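PDB 4ZWN: monoglyceride lipase from Saccharomyces cerevisiae, which hydrolyses monoacylglycerols to free fatty acids and glycerol, with a strong preference for monounsaturated monoglycerides, and also takes part in the breakdown of fatty acid ethyl esters. Local coordinates for residues Lys108-Asp112 with Leu229-Gln235; Val264-His268 with Ser280-Ile284; Leu294-Pro298 with Thr315-Asp319. The protein carries 2 engineered substitutions. One frame throughout, in Å; residues are numbered along the deposited sequence.

Interaction 1: Lys108-Asp112 with Leu229-Gln235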
loop_
_atom_site.group_PDB
_atom_site.type_symbol
_atom_site.label_atom_id
_atom_site.label_comp_id
_atom_site.label_asym_id
_atom_site.label_seq_id
_atom_site.Cartn_x
_atom_site.Cartn_y
_atom_site.Cartn_z
ATOM N N LYS A 108 0.131 1.431 -18.983
ATOM C CA LYS A 108 0.413 2.147 -17.742
ATOM C C LYS A 108 -0.764 3.026 -17.322
ATOM O O LYS A 108 -1.127 3.974 -18.017
ATOM C CB LYS A 108 1.679 2.997 -17.870
ATOM C CG LYS A 108 2.044 3.702 -16.573
ATOM C CD LYS A 108 3.457 4.259 -16.599
ATOM C CE LYS A 108 3.886 4.689 -15.205
ATOM N NZ LYS A 108 5.291 5.177 -15.173
ATOM N N GLY A 109 -1.353 2.699 -16.178
ATOM C CA GLY A 109 -2.473 3.455 -15.654
ATOM C C GLY A 109 -3.805 2.872 -16.082
ATOM O O GLY A 109 -4.864 3.383 -15.715
ATOM N N VAL A 110 -3.751 1.797 -16.859
ATOM C CA VAL A 110 -4.962 1.175 -17.381
ATOM C C VAL A 110 -5.438 0.050 -16.471
ATOM O O VAL A 110 -4.951 -1.081 -16.547
ATOM C CB VAL A 110 -4.749 0.620 -18.804
ATOM C CG1 VAL A 110 -6.036 0.014 -19.335
ATOM C CG2 VAL A 110 -4.250 1.719 -19.736
ATOM N N THR A 111 -6.385 0.375 -15.600
ATOM C CA THR A 111 -7.012 -0.614 -14.738
ATOM C C THR A 111 -8.326 -0.064 -14.208
ATOM O O THR A 111 -8.667 1.095 -14.452
ATOM C CB THR A 111 -6.103 -1.010 -13.559
ATOM O OG1 THR A 111 -6.690 -2.107 -12.848
ATOM C CG2 THR A 111 -5.903 0.165 -12.613
ATOM N N ASP A 112 -9.071 -0.899 -13.492
ATOM C CA ASP A 112 -10.322 -0.455 -12.893
ATOM C C ASP A 112 -10.640 -1.238 -11.622
ATOM O O ASP A 112 -9.915 -2.165 -11.258
ATOM C CB ASP A 112 -11.473 -0.572 -13.899
ATOM C CG ASP A 112 -11.571 -1.949 -14.531
ATOM O OD1 ASP A 112 -11.234 -2.954 -13.868
ATOM O OD2 ASP A 112 -11.996 -2.027 -15.703
ATOM N N LEU A 229 4.656 9.432 -14.627
ATOM C CA LEU A 229 3.617 8.636 -13.991
ATOM C C LEU A 229 2.255 8.869 -14.640
ATOM O O LEU A 229 1.640 9.919 -14.455
ATOM C CB LEU A 229 3.550 8.958 -12.497
ATOM C CG LEU A 229 2.349 8.390 -11.740
ATOM C CD1 LEU A 229 2.250 6.882 -11.942
ATOM C CD2 LEU A 229 2.442 8.748 -10.262
ATOM N N TYR A 230 1.781 7.878 -15.393
ATOM C CA TYR A 230 0.495 7.995 -16.072
ATOM C C TYR A 230 -0.613 7.236 -15.354
ATOM O O TYR A 230 -0.421 6.104 -14.909
ATOM C CB TYR A 230 0.600 7.497 -17.515
ATOM C CG TYR A 230 1.661 8.201 -18.325
ATOM C CD1 TYR A 230 1.496 9.523 -18.718
ATOM C CD2 TYR A 230 2.825 7.544 -18.698
ATOM C CE1 TYR A 230 2.465 10.172 -19.455
ATOM C CE2 TYR A 230 3.798 8.181 -19.437
ATOM C CZ TYR A 230 3.614 9.497 -19.814
ATOM O OH TYR A 230 4.585 10.135 -20.551
ATOM N N GLY A 231 -1.776 7.872 -15.252
ATOM C CA GLY A 231 -2.959 7.226 -14.721
ATOM C C GLY A 231 -4.178 7.562 -15.560
ATOM O O GLY A 231 -4.345 8.706 -15.982
ATOM N N SER A 232 -5.026 6.569 -15.813
ATOM C CA SER A 232 -6.243 6.793 -16.584
ATOM C C SER A 232 -7.333 7.379 -15.698
ATOM O O SER A 232 -7.320 7.181 -14.485
ATOM C CB SER A 232 -6.734 5.493 -17.218
ATOM O OG SER A 232 -7.296 4.637 -16.239
ATOM N N PHE A 233 -8.276 8.096 -16.304
ATOM C CA PHE A 233 -9.396 8.662 -15.560
ATOM C C PHE A 233 -10.179 7.560 -14.848
ATOM O O PHE A 233 -10.644 7.748 -13.725
ATOM C CB PHE A 233 -10.328 9.457 -16.484
ATOM C CG PHE A 233 -9.815 10.827 -16.838
ATOM C CD1 PHE A 233 -8.532 11.216 -16.492
ATOM C CD2 PHE A 233 -10.625 11.732 -17.509
ATOM C CE1 PHE A 233 -8.063 12.474 -16.817
ATOM C CE2 PHE A 233 -10.163 12.992 -17.832
ATOM C CZ PHE A 233 -8.880 13.365 -17.485
ATOM N N ARG A 234 -10.312 6.411 -15.505
ATOM C CA ARG A 234 -11.041 5.285 -14.931
ATOM C C ARG A 234 -10.324 4.785 -13.683
ATOM O O ARG A 234 -10.951 4.574 -12.647
ATOM C CB ARG A 234 -11.204 4.161 -15.963
ATOM C CG ARG A 234 -11.932 2.903 -15.470
ATOM C CD ARG A 234 -13.095 3.200 -14.523
ATOM N NE ARG A 234 -14.169 3.982 -15.129
ATOM C CZ ARG A 234 -15.119 4.597 -14.429
ATOM N NH1 ARG A 234 -15.119 4.526 -13.103
ATOM N NH2 ARG A 234 -16.065 5.288 -15.049
ATOM N N GLN A 235 -9.011 4.609 -13.788
ATOM C CA GLN A 235 -8.199 4.184 -12.655
ATOM C C GLN A 235 -8.308 5.173 -11.499
ATOM O O GLN A 235 -8.584 4.788 -10.360
ATOM C CB GLN A 235 -6.735 4.031 -13.067
ATOM C CG GLN A 235 -5.804 3.710 -11.907
ATOM C CD GLN A 235 -4.338 3.887 -12.259
ATOM O OE1 GLN A 235 -3.975 4.788 -13.008
ATOM N NE2 GLN A 235 -3.489 3.026 -11.712
#
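S232 holds the carbonyl of G109 with two donors: its OG lies 2.8 Å from G109 O, and its backbone N bonds the same G109 O at 3.2 Å. Both reach that oxygen from one face of its plane, the N well above it and the hydroxyl tilted 24° away. OG sits between its own backbone N and carbonyl carbon (chi1 73°) and also accepts from Q235 N at 3.0 Å, the N-cap bond that starts helix 233-248. The loop leading into helix 113-134 of this alpha/beta hydrolase is thus tied to the junction of strand 231-232 and the next helix. Without the hydroxyl, as with an alanine here, Q235 N would probably lose its cap and G109 O its shorter bond. A CB on G109 would run into Y230 O and G231 CA, and that residue's backbone angles (phi 93°) by themselves call for glycine. The extended K108 crosses Y230 at about a right angle, CD meeting the ring edge at Y230 CD2 (3.9 Å), while its NZ bonds the carbonyl of P228. T111 CG2 rests 3.6 Å from Q235 CG, and D112 CB packs on R234 CG; D112 OD1 turns to H115 and R234 NH1 to D238.

Interaction 2: Val264-His268 with Ser280-Ile284; sequences VIIMH and SEKFI
Strand 264-269, helix 277-286 and strand 292-297 form a beta-alpha-beta unit of the alpha/beta hydrolase sheet, and this contact seats the helix on the first strand. The two segments run almost antiparallel, 168° apart, with axes 9.7 Å from each other. At the strand's C-terminal end, S280 OG lies in the plane of the H268 imidazole, at the ring edge, and makes a nearly straight hydrogen bond to H268 ND1 at 2.8 Å. With NE2 of the same ring bonded to the carbonyl of N275, both ring nitrogens are engaged, which should hold the imidazole against turning; the H268 side chain is about 3 Å from that of D272, the probable charge-relay aspartate. Two residues earlier on the strand, I266 divides its branches. CG2 meets S280 CB at 3.6 Å; the longer arm, anti to the carbonyl carbon (chi1 -68°), carries CD1 to F283 CD2 at 3.6 Å and to I284 CD1 at 3.8 Å. I266 crosses F283 at about a right angle but slides past I284. V264 CG1 comes loosely to the ring edge of F283. L151 of helix 145-156 touches both I266 and F283, while L294 of strand 292-297 packs against I266 and I284.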
loop_
_atom_site.group_PDB
_atom_site.type_symbol
_atom_site.label_atom_id
_atom_site.label_comp_id
_atom_site.label_asym_id
_atom_site.label_seq_id
_atom_site.Cartn_x
_atom_site.Cartn_y
_atom_site.Cartn_z
ATOM N N VAL A 264 -6.681 -4.275 13.348
ATOM C CA VAL A 264 -6.380 -3.193 12.416
ATOM C C VAL A 264 -5.404 -2.217 13.033
ATOM O O VAL A 264 -5.493 -1.912 14.225
ATOM C CB VAL A 264 -7.637 -2.391 12.012
ATOM C CG1 VAL A 264 -7.686 -2.213 10.499
ATOM C CG2 VAL A 264 -8.896 -3.037 12.552
ATOM N N ILE A 265 -4.478 -1.715 12.232
ATOM C CA ILE A 265 -3.671 -0.600 12.678
ATOM C C ILE A 265 -3.362 0.298 11.483
ATOM O O ILE A 265 -2.994 -0.168 10.403
ATOM C CB ILE A 265 -2.368 -1.058 13.374
ATOM C CG1 ILE A 265 -1.621 0.127 14.003
ATOM C CG2 ILE A 265 -1.462 -1.859 12.441
ATOM C CD1 ILE A 265 -0.608 -0.266 15.067
ATOM N N ILE A 266 -3.574 1.595 11.668
ATOM C CA ILE A 266 -3.249 2.561 10.631
ATOM C C ILE A 266 -2.087 3.430 11.082
ATOM O O ILE A 266 -2.090 3.947 12.222
ATOM C CB ILE A 266 -4.458 3.445 10.260
ATOM C CG1 ILE A 266 -5.540 2.608 9.544
ATOM C CG2 ILE A 266 -4.016 4.592 9.362
ATOM C CD1 ILE A 266 -6.821 3.367 9.201
ATOM N N MET A 267 -1.080 3.569 10.212
ATOM C CA MET A 267 0.043 4.452 10.534
ATOM C C MET A 267 0.080 5.573 9.500
ATOM O O MET A 267 0.043 5.321 8.280
ATOM C CB MET A 267 1.336 3.692 10.571
ATOM C CG MET A 267 1.183 2.457 11.389
ATOM S SD MET A 267 2.326 1.128 11.130
ATOM C CE MET A 267 1.774 0.089 12.477
ATOM N N HIS A 268 0.163 6.808 9.987
ATOM C CA HIS A 268 -0.084 7.975 9.160
ATOM C C HIS A 268 0.757 9.141 9.642
ATOM O O HIS A 268 0.673 9.513 10.811
ATOM C CB HIS A 268 -1.577 8.322 9.201
ATOM C CG HIS A 268 -2.049 9.129 8.033
ATOM N ND1 HIS A 268 -3.287 8.942 7.458
ATOM C CD2 HIS A 268 -1.448 10.112 7.316
ATOM C CE1 HIS A 268 -3.432 9.771 6.444
ATOM N NE2 HIS A 268 -2.332 10.492 6.333
ATOM N N SER A 280 -8.060 8.645 8.226
ATOM C CA SER A 280 -7.650 7.565 9.114
ATOM C C SER A 280 -8.303 7.693 10.493
ATOM O O SER A 280 -8.689 6.693 11.099
ATOM C CB SER A 280 -6.125 7.540 9.256
ATOM O OG SER A 280 -5.491 7.348 8.001
ATOM N N GLU A 281 -8.425 8.922 10.986
ATOM C CA GLU A 281 -9.041 9.153 12.290
ATOM C C GLU A 281 -10.492 8.686 12.307
ATOM O O GLU A 281 -10.927 8.031 13.253
ATOM C CB GLU A 281 -8.962 10.631 12.673
ATOM C CG GLU A 281 -7.554 11.119 12.974
ATOM C CD GLU A 281 -7.470 12.626 13.099
ATOM O OE1 GLU A 281 -8.392 13.319 12.615
ATOM O OE2 GLU A 281 -6.481 13.119 13.679
ATOM N N LYS A 282 -11.232 9.012 11.253
ATOM C CA LYS A 282 -12.642 8.653 11.181
ATOM C C LYS A 282 -12.830 7.161 10.923
ATOM O O LYS A 282 -13.778 6.558 11.423
ATOM C CB LYS A 282 -13.351 9.466 10.098
ATOM C CG LYS A 282 -14.858 9.256 10.053
ATOM C CD LYS A 282 -15.509 10.180 9.034
ATOM C CE LYS A 282 -17.023 10.010 9.008
ATOM N NZ LYS A 282 -17.429 8.649 8.559
ATOM N N PHE A 283 -11.928 6.565 10.149
ATOM C CA PHE A 283 -12.027 5.140 9.846
ATOM C C PHE A 283 -11.899 4.293 11.109
ATOM O O PHE A 283 -12.681 3.367 11.324
ATOM C CB PHE A 283 -10.965 4.714 8.826
ATOM C CG PHE A 283 -11.033 3.255 8.469
ATOM C CD1 PHE A 283 -11.917 2.807 7.504
ATOM C CD2 PHE A 283 -10.230 2.330 9.117
ATOM C CE1 PHE A 283 -11.992 1.467 7.185
ATOM C CE2 PHE A 283 -10.302 0.989 8.802
ATOM C CZ PHE A 283 -11.184 0.557 7.835
ATOM N N ILE A 284 -10.909 4.613 11.939
ATOM C CA ILE A 284 -10.707 3.897 13.196
ATOM C C ILE A 284 -11.924 4.048 14.110
ATOM O O ILE A 284 -12.346 3.089 14.756
ATOM C CB ILE A 284 -9.438 4.386 13.920
ATOM C CG1 ILE A 284 -8.208 4.091 13.066
ATOM C CG2 ILE A 284 -9.285 3.701 15.270
ATOM C CD1 ILE A 284 -8.042 2.616 12.741
#

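Interaction 3: Leu294-Pro298 with Thr315-Asp319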
loop_
_atom_site.group_PDB
_atom_site.type_symbol
_atom_site.label_atom_id
_atom_site.label_comp_id
_atom_site.label_asym_id
_atom_site.label_seq_id
_atom_site.Cartn_x
_atom_site.Cartn_y
_atom_site.Cartn_z
ATOM N N LEU A 294 -4.976 3.699 15.700
ATOM C CA LEU A 294 -4.359 4.671 14.807
ATOM C C LEU A 294 -3.105 5.260 15.445
ATOM O O LEU A 294 -3.131 5.695 16.597
ATOM C CB LEU A 294 -5.337 5.793 14.459
ATOM C CG LEU A 294 -4.719 7.020 13.782
ATOM C CD1 LEU A 294 -4.160 6.669 12.409
ATOM C CD2 LEU A 294 -5.732 8.140 13.676
ATOM N N LYS A 295 -2.008 5.261 14.698
ATOM C CA LYS A 295 -0.786 5.917 15.142
ATOM C C LYS A 295 -0.439 7.082 14.220
ATOM O O LYS A 295 -0.312 6.918 13.006
ATOM C CB LYS A 295 0.380 4.926 15.203
ATOM C CG LYS A 295 0.344 3.987 16.401
ATOM C CD LYS A 295 1.624 3.162 16.500
ATOM C CE LYS A 295 1.591 2.216 17.692
ATOM N NZ LYS A 295 1.404 2.953 18.974
ATOM N N LEU A 296 -0.307 8.265 14.809
ATOM C CA LEU A 296 0.091 9.453 14.070
ATOM C C LEU A 296 1.532 9.789 14.413
ATOM O O LEU A 296 1.928 9.715 15.578
ATOM C CB LEU A 296 -0.833 10.629 14.393
ATOM C CG LEU A 296 -2.292 10.458 13.968
ATOM C CD1 LEU A 296 -3.136 11.633 14.430
ATOM C CD2 LEU A 296 -2.382 10.297 12.461
ATOM N N TYR A 297 2.318 10.156 13.406
ATOM C CA TYR A 297 3.742 10.393 13.623
ATOM C C TYR A 297 4.138 11.839 13.345
ATOM O O TYR A 297 4.097 12.293 12.202
ATOM C CB TYR A 297 4.570 9.440 12.761
ATOM C CG TYR A 297 4.376 7.989 13.133
ATOM C CD1 TYR A 297 5.214 7.370 14.050
ATOM C CD2 TYR A 297 3.346 7.240 12.578
ATOM C CE1 TYR A 297 5.039 6.043 14.399
ATOM C CE2 TYR A 297 3.161 5.914 12.920
ATOM C CZ TYR A 297 4.011 5.321 13.832
ATOM O OH TYR A 297 3.834 4.003 14.177
ATOM N N PRO A 298 4.552 12.529 14.383
ATOM C CA PRO A 298 4.962 13.919 14.279
ATOM C C PRO A 298 6.205 14.091 13.463
ATOM O O PRO A 298 7.135 13.355 13.611
ATOM C CB PRO A 298 5.235 14.289 15.716
ATOM C CG PRO A 298 4.387 13.380 16.486
ATOM C CD PRO A 298 4.448 12.098 15.769
ATOM N N THR A 315 11.069 4.544 13.699
ATOM C CA THR A 315 9.941 4.685 14.616
ATOM C C THR A 315 8.697 4.005 14.056
ATOM O O THR A 315 7.983 3.290 14.765
ATOM C CB THR A 315 9.621 6.169 14.888
ATOM O OG1 THR A 315 10.798 6.842 15.356
ATOM C CG2 THR A 315 8.513 6.298 15.924
ATOM N N VAL A 316 8.452 4.229 12.769
ATOM C CA VAL A 316 7.274 3.690 12.104
ATOM C C VAL A 316 7.353 2.170 11.956
ATOM O O VAL A 316 6.393 1.462 12.264
ATOM C CB VAL A 316 7.077 4.349 10.722
ATOM C CG1 VAL A 316 6.068 3.588 9.904
ATOM C CG2 VAL A 316 6.633 5.799 10.892
ATOM N N PHE A 317 8.500 1.665 11.508
ATOM C CA PHE A 317 8.663 0.227 11.306
ATOM C C PHE A 317 8.658 -0.554 12.617
ATOM O O PHE A 317 8.125 -1.664 12.680
ATOM C CB PHE A 317 9.952 -0.083 10.546
ATOM C CG PHE A 317 10.278 -1.549 10.502
ATOM C CD1 PHE A 317 9.587 -2.399 9.655
ATOM C CD2 PHE A 317 11.259 -2.083 11.324
ATOM C CE1 PHE A 317 9.877 -3.752 9.619
ATOM C CE2 PHE A 317 11.549 -3.434 11.294
ATOM C CZ PHE A 317 10.856 -4.269 10.441
ATOM N N ASN A 318 9.267 0.011 13.655
ATOM C CA ASN A 318 9.301 -0.657 14.951
ATOM C C ASN A 318 7.906 -0.864 15.516
ATOM O O ASN A 318 7.632 -1.885 16.148
ATOM C CB ASN A 318 10.155 0.127 15.948
ATOM C CG ASN A 318 11.636 -0.026 15.684
ATOM O OD1 ASN A 318 12.059 -0.941 14.974
ATOM N ND2 ASN A 318 12.436 0.868 16.256
ATOM N N ASP A 319 7.020 0.098 15.286
ATOM C CA ASP A 319 5.648 -0.039 15.753
ATOM C C ASP A 319 4.953 -1.164 14.995
ATOM O O ASP A 319 4.195 -1.940 15.576
ATOM C CB ASP A 319 4.882 1.276 15.602
ATOM C CG ASP A 319 5.299 2.313 16.629
ATOM O OD1 ASP A 319 5.920 1.927 17.643
ATOM O OD2 ASP A 319 5.002 3.511 16.428
#
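Y297 donates its phenol proton to D319, OH to OD2 at 2.6 Å, and this bond ties the edge strand to the helix facing it. D319 OD2 receives it on the anti lone pair, the one turned away from the other carboxylate oxygen, and the planes of ring and carboxylate stand 32° apart. The two side chains reach toward each other from opposite directions: with CG anti to its carbonyl carbon (chi1 -64°), Y297 projects its ring toward the helix and brings OH to the carboxylate. K295, two residues earlier on the same side of the strand, crosses D319 obliquely, its CD lying 3.4 Å from D319 OD2. The chain bends at its last torsion, and NZ stays 4.4 Å from D319 OD2, too far for a salt bridge; its ionic partner is E293. The ammonium may still add a weak favourable field at the carboxylate.

Outward from the polar end, the Y297 ring is covered on one face by V316. CG2 of V316 sits over the centre, 3.7 Å from the ring centroid and only 5° off the normal, a CH-pi contact. T315 approaches at the edge instead, where its CG2 is 3.8 Å from Y297 CE1, while its hydroxyl bonds the carbonyl of K311. One methyl over the face and another at the edge thus confine a ring whose hydroxyl is already tethered. Y297 also touches M267 of the adjacent strand, and V316 also touches I304 and F305 in a loop.

The strand and helix segments run nearly antiparallel, with axes 10.4 Å from each other. A C-terminal helix laid against the last strand of the central sheet, here helix 310-326 on strand 292-297, is characteristic of the alpha/beta hydrolase fold.

Interactions 2 and 3 meet in the central sheet: strands 264-269 and 292-297 are parallel neighbours, and I266 O lies 2.8 Å from K295 N while H268 N lies 3.1 Å from K295 O, both probable hydrogen bonds. Their centres are 11 Å apart, and helices 277-286 and 310-326 pack against these adjoining strands. Interaction 1 stands apart, its centre 26 Å from that of interaction 2 and 31 Å from that of interaction 3. Closest to the probable triad S144, D272 and H302 is H268, its side chain about 3 Å from that of D272; the side chain of Y297 is about 9 Å from that of D272, and that of L229 about 10 Å from those of both S144 and H302.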